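PDB 4JGW: Ral guanine nucleotide dissociation stimulator-like 2 from Mus musculus, which probably acts as a guanine nucleotide exchange factor and associates in vitro with the GTP-bound forms of Rap1A and H-Ras. Local coordinates for residues A[20-25]-A[59-64]. Numbering follows the deposited sequence.
Sequences EEDGAT and LVRHLL
One face of the Arg61 guanidinium is occupied by the carboxylate oxygen Asp22 OD2, while the backbone N of Gly23 sits beside the rim of that group, close to level with it, 3.9 Å from Arg61 NH2. Asp22 OD2 stands 3.2 Å from Arg61 NH2 and 3.7 Å from Arg61 CZ, lifted clear of the guanidinium plane. No N-H is aimed at the oxygen, and the salt bridge therefore rests on charge alone. The carboxylate and guanidinium planes are inclined by 39°, and the two side chains run roughly perpendicular to each other, far from the coplanar, two-pronged pairing these groups can adopt. Asp22 CB, 3.8 Å from Arg61 NH2, adds a little contact beside the carboxylate. On the helical side, a bend at chi3 (-70°) in the Arg61 chain helps place the guanidinium beside the turn. Only 97 Å² is buried, and Asp22 is exposed, so solvent probably weakens the attraction. Glu21 OE1 remains 6.2 Å from Arg61 NE; its carboxylate forms a salt bridge with Arg49 instead. The turn is closed by reciprocal backbone bonds, Glu21 N to Ala24 O at 2.9 Å and Ala24 N to Glu21 O at 3.2 Å. Asp22 and Gly23 thus form the two-residue loop of a beta hairpin linking strands 11-21 and 24-33, its tip meeting helix 56-63 of the RasGEF N-terminal (REM) region through the Arg61 side chain.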
loop_
_atom_site.group_PDB
_atom_site.type_symbol
_atom_site.label_atom_id
_atom_site.label_comp_id
_atom_site.label_asym_id
_atom_site.label_seq_id
_atom_site.Cartn_x
_atom_site.Cartn_y
_atom_site.Cartn_z
ATOM N N GLU A 20 -31.713 4.837 13.020
ATOM C CA GLU A 20 -30.921 4.580 14.221
ATOM C C GLU A 20 -31.183 3.182 14.774
ATOM O O GLU A 20 -32.319 2.710 14.775
ATOM C CB GLU A 20 -31.212 5.629 15.303
ATOM C CG GLU A 20 -30.951 7.084 14.893
ATOM C CD GLU A 20 -29.474 7.415 14.709
ATOM O OE1 GLU A 20 -28.614 6.740 15.321
ATOM O OE2 GLU A 20 -29.172 8.364 13.953
ATOM N N GLU A 21 -30.119 2.526 15.227
ATOM C CA GLU A 21 -30.222 1.232 15.904
ATOM C C GLU A 21 -29.467 1.265 17.231
ATOM O O GLU A 21 -28.777 2.243 17.528
ATOM C CB GLU A 21 -29.711 0.096 15.008
ATOM C CG GLU A 21 -30.696 -0.321 13.920
ATOM C CD GLU A 21 -30.321 -1.622 13.218
ATOM O OE1 GLU A 21 -29.293 -2.243 13.571
ATOM O OE2 GLU A 21 -31.069 -2.026 12.301
ATOM N N ASP A 22 -29.602 0.195 18.015
ATOM C CA ASP A 22 -29.026 0.097 19.366
ATOM C C ASP A 22 -27.818 1.014 19.585
ATOM O O ASP A 22 -27.888 1.966 20.370
ATOM C CB ASP A 22 -28.683 -1.364 19.702
ATOM C CG ASP A 22 -28.205 -1.549 21.141
ATOM O OD1 ASP A 22 -28.633 -0.786 22.037
ATOM O OD2 ASP A 22 -27.402 -2.476 21.378
ATOM N N GLY A 23 -26.723 0.731 18.881
ATOM C CA GLY A 23 -25.514 1.541 18.977
ATOM C C GLY A 23 -24.884 1.841 17.629
ATOM O O GLY A 23 -23.661 1.816 17.497
ATOM N N ALA A 24 -25.722 2.133 16.635
ATOM C CA ALA A 24 -25.265 2.385 15.267
ATOM C C ALA A 24 -26.216 3.289 14.483
ATOM O O ALA A 24 -27.413 3.346 14.769
ATOM C CB ALA A 24 -25.054 1.066 14.524
ATOM N N THR A 25 -25.667 3.986 13.492
ATOM C CA THR A 25 -26.444 4.826 12.583
ATOM C C THR A 25 -26.291 4.321 11.147
ATOM O O THR A 25 -25.175 4.115 10.665
ATOM C CB THR A 25 -26.022 6.312 12.686
ATOM O OG1 THR A 25 -26.229 6.774 14.027
ATOM C CG2 THR A 25 -26.829 7.186 11.731
ATOM N N LEU A 59 -20.578 -2.724 15.158
ATOM C CA LEU A 59 -19.874 -3.048 13.920
ATOM C C LEU A 59 -19.865 -4.556 13.686
ATOM O O LEU A 59 -20.062 -5.014 12.560
ATOM C CB LEU A 59 -18.438 -2.503 13.933
ATOM C CG LEU A 59 -18.182 -0.995 14.057
ATOM C CD1 LEU A 59 -16.703 -0.688 13.860
ATOM C CD2 LEU A 59 -19.019 -0.174 13.089
ATOM N N VAL A 60 -19.653 -5.313 14.762
ATOM C CA VAL A 60 -19.610 -6.775 14.706
ATOM C C VAL A 60 -20.993 -7.384 14.437
ATOM O O VAL A 60 -21.100 -8.383 13.722
ATOM C CB VAL A 60 -18.961 -7.374 15.985
ATOM C CG1 VAL A 60 -19.104 -8.897 16.028
ATOM C CG2 VAL A 60 -17.489 -6.979 16.064
ATOM N N ARG A 61 -22.039 -6.777 15.004
ATOM C CA ARG A 61 -23.421 -7.194 14.733
ATOM C C ARG A 61 -23.749 -7.041 13.250
ATOM O O ARG A 61 -24.319 -7.945 12.636
ATOM C CB ARG A 61 -24.429 -6.404 15.580
ATOM C CG ARG A 61 -24.495 -6.817 17.044
ATOM C CD ARG A 61 -25.751 -6.276 17.738
ATOM N NE ARG A 61 -25.720 -4.824 17.920
ATOM C CZ ARG A 61 -25.190 -4.199 18.971
ATOM N NH1 ARG A 61 -24.631 -4.888 19.960
ATOM N NH2 ARG A 61 -25.215 -2.874 19.035
ATOM N N HIS A 62 -23.373 -5.894 12.688
ATOM C CA HIS A 62 -23.538 -5.608 11.264
ATOM C C HIS A 62 -22.650 -6.527 10.413
ATOM O O HIS A 62 -23.060 -6.976 9.342
ATOM C CB HIS A 62 -23.228 -4.130 10.999
ATOM C CG HIS A 62 -23.547 -3.669 9.608
ATOM N ND1 HIS A 62 -24.813 -3.742 9.066
ATOM C CD2 HIS A 62 -22.767 -3.095 8.662
ATOM C CE1 HIS A 62 -24.794 -3.251 7.840
ATOM N NE2 HIS A 62 -23.565 -2.848 7.571
ATOM N N LEU A 63 -21.449 -6.819 10.915
ATOM C CA LEU A 63 -20.504 -7.727 10.250
ATOM C C LEU A 63 -21.109 -9.115 10.032
ATOM O O LEU A 63 -20.959 -9.707 8.960
ATOM C CB LEU A 63 -19.226 -7.868 11.086
ATOM C CG LEU A 63 -17.819 -7.965 10.475
ATOM C CD1 LEU A 63 -16.921 -8.806 11.387
ATOM C CD2 LEU A 63 -17.786 -8.506 9.052
ATOM N N LEU A 64 -21.798 -9.620 11.053
ATOM C CA LEU A 64 -22.298 -10.993 11.050
ATOM C C LEU A 64 -23.761 -11.109 10.609
ATOM O O LEU A 64 -24.364 -12.180 10.702
ATOM C CB LEU A 64 -22.073 -11.653 12.420
ATOM C CG LEU A 64 -20.641 -11.703 12.976
ATOM C CD1 LEU A 64 -20.598 -12.523 14.252
ATOM C CD2 LEU A 64 -19.641 -12.255 11.964
#